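Local coordinates for protein lipase (Rhizopus niveus, PDB 1LGY) that hydrolyses the ester bonds of triacylglycerols and of their partial glycerides, with a strong preference for the 1 and 3 positions, at residues A[23-27]-A[38-43]. Numbering follows the deposited sequence.
Sequences IAATA and WDCVQC
The C-terminal turn of helix 11-26 packs against a disulfide-closed turn at the start of helix 41-46, burying 202 Å² in total. The closest CA pair is Thr-26 to Cys-43, 6.1 Å apart. Ile-23 (phi/psi -78/-46) directs its CA-CB bond away from 38-43, and its side chain touches Tyr-66, Tyr-77 and Val-79 of the large sheet; O of Ile-23 accepts a hydrogen bond from N of Thr-26 at 3.0 Å. Ala-25 points toward the partner, its CB 4.4 Å from CG of Gln-42. Thr-26 (-68/-26) is the central residue, with 77 Å² covered. Its p rotamer (chi1 67°) folds OG1 back, where it donates a very short 2.5 Å hydrogen bond to O of Ile-23; OG1 is also hydrogen-bonded to Tyr-66. The same rotamer presents CG2 of Thr-26 to 38-43, at 3.7 Å from CB of Gln-42, 3.9 Å from SG of Cys-43 and 4.0 Å from SG of Cys-40. Trp-38 (chi1 t) offers its ring edge, CH2 lying 3.7 Å from OG1 of Thr-26; its NE1 is hydrogen-bonded to O of Val-47. Ala-27 turns away, onto Val-79 and Arg-81. Across the gap, extended Cys-40 (-103/172) is the N-cap before helical Val-41 to Cys-43, and SG of Cys-40 is bonded to SG of Cys-43 at 2.0 Å. Gln-42 (chi1 m, chi2 m) hydrogen-bonds through OE1 to Trp-46. A threonine methyl thus sits against Gln-42 and a CXXC disulfide at a helix N-terminus, joining two helices beside the central mixed sheet of this alpha/beta-hydrolase-fold lipase.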
loop_
_atom_site.group_PDB
_atom_site.type_symbol
_atom_site.label_atom_id
_atom_site.label_comp_id
_atom_site.label_asym_id
_atom_site.label_seq_id
_atom_site.Cartn_x
_atom_site.Cartn_y
_atom_site.Cartn_z
ATOM N N ILE A 23 10.036 1.486 3.754
ATOM C CA ILE A 23 10.033 0.103 3.355
ATOM C C ILE A 23 9.388 0.030 1.998
ATOM O O ILE A 23 9.965 -0.573 1.108
ATOM C CB ILE A 23 9.259 -0.736 4.382
ATOM C CG1 ILE A 23 10.017 -0.675 5.741
ATOM C CG2 ILE A 23 9.142 -2.166 3.880
ATOM C CD1 ILE A 23 9.611 -1.622 6.894
ATOM N N ALA A 24 8.250 0.688 1.767
ATOM C CA ALA A 24 7.682 0.748 0.420
ATOM C C ALA A 24 8.707 1.248 -0.607
ATOM O O ALA A 24 8.709 0.737 -1.711
ATOM C CB ALA A 24 6.500 1.671 0.416
ATOM N N ALA A 25 9.712 2.057 -0.232
ATOM C CA ALA A 25 10.689 2.556 -1.212
ATOM C C ALA A 25 11.737 1.585 -1.673
ATOM O O ALA A 25 12.290 1.626 -2.766
ATOM C CB ALA A 25 11.389 3.753 -0.646
ATOM N N THR A 26 11.913 0.596 -0.819
ATOM C CA THR A 26 12.863 -0.466 -1.060
ATOM C C THR A 26 12.456 -1.330 -2.207
ATOM O O THR A 26 13.319 -1.889 -2.873
ATOM C CB THR A 26 13.032 -1.366 0.191
ATOM O OG1 THR A 26 11.823 -2.081 0.434
ATOM C CG2 THR A 26 13.338 -0.536 1.406
ATOM N N ALA A 27 11.148 -1.398 -2.476
ATOM C CA ALA A 27 10.659 -2.254 -3.538
ATOM C C ALA A 27 11.046 -1.797 -4.920
ATOM O O ALA A 27 10.917 -2.581 -5.865
ATOM C CB ALA A 27 9.147 -2.358 -3.505
ATOM N N TRP A 38 19.147 -7.517 0.639
ATOM C CA TRP A 38 18.644 -6.529 1.544
ATOM C C TRP A 38 19.842 -5.689 1.890
ATOM O O TRP A 38 20.281 -5.631 3.047
ATOM C CB TRP A 38 18.063 -7.256 2.743
ATOM C CG TRP A 38 17.111 -6.412 3.542
ATOM C CD1 TRP A 38 17.304 -6.162 4.872
ATOM C CD2 TRP A 38 15.993 -5.805 3.031
ATOM N NE1 TRP A 38 16.312 -5.377 5.204
ATOM C CE2 TRP A 38 15.513 -5.138 4.150
ATOM C CE3 TRP A 38 15.315 -5.710 1.815
ATOM C CZ2 TRP A 38 14.368 -4.371 4.047
ATOM C CZ3 TRP A 38 14.158 -4.930 1.730
ATOM C CH2 TRP A 38 13.683 -4.254 2.852
ATOM N N ASP A 39 20.417 -5.032 0.895
ATOM C CA ASP A 39 21.535 -4.189 1.248
ATOM C C ASP A 39 21.437 -2.791 0.661
ATOM O O ASP A 39 22.366 -2.172 0.130
ATOM C CB ASP A 39 22.832 -4.900 0.816
ATOM C CG ASP A 39 23.083 -5.126 -0.659
ATOM O OD1 ASP A 39 22.329 -4.631 -1.507
ATOM O OD2 ASP A 39 24.068 -5.816 -0.949
ATOM N N CYS A 40 20.240 -2.280 0.766
ATOM C CA CYS A 40 20.005 -0.994 0.189
ATOM C C CYS A 40 19.991 0.010 1.333
ATOM O O CYS A 40 20.024 -0.407 2.497
ATOM C CB CYS A 40 18.715 -1.229 -0.602
ATOM S SG CYS A 40 17.160 -1.024 0.276
ATOM N N VAL A 41 19.947 1.327 1.099
ATOM C CA VAL A 41 20.118 2.261 2.193
ATOM C C VAL A 41 18.851 2.211 2.986
ATOM O O VAL A 41 18.939 1.845 4.143
ATOM C CB VAL A 41 20.386 3.685 1.676
ATOM C CG1 VAL A 41 20.501 4.623 2.878
ATOM C CG2 VAL A 41 21.686 3.755 0.898
ATOM N N GLN A 42 17.663 2.470 2.450
ATOM C CA GLN A 42 16.412 2.308 3.178
ATOM C C GLN A 42 16.238 0.959 3.841
ATOM O O GLN A 42 15.692 0.889 4.932
ATOM C CB GLN A 42 15.232 2.526 2.252
ATOM C CG GLN A 42 15.105 3.951 1.763
ATOM C CD GLN A 42 15.210 4.961 2.909
ATOM O OE1 GLN A 42 14.630 4.802 3.984
ATOM N NE2 GLN A 42 15.980 6.027 2.735
ATOM N N CYS A 43 16.783 -0.086 3.202
ATOM C CA CYS A 43 16.658 -1.470 3.652
ATOM C C CYS A 43 17.105 -1.737 5.063
ATOM O O CYS A 43 16.420 -2.294 5.931
ATOM C CB CYS A 43 17.464 -2.402 2.750
ATOM S SG CYS A 43 16.579 -2.703 1.215
#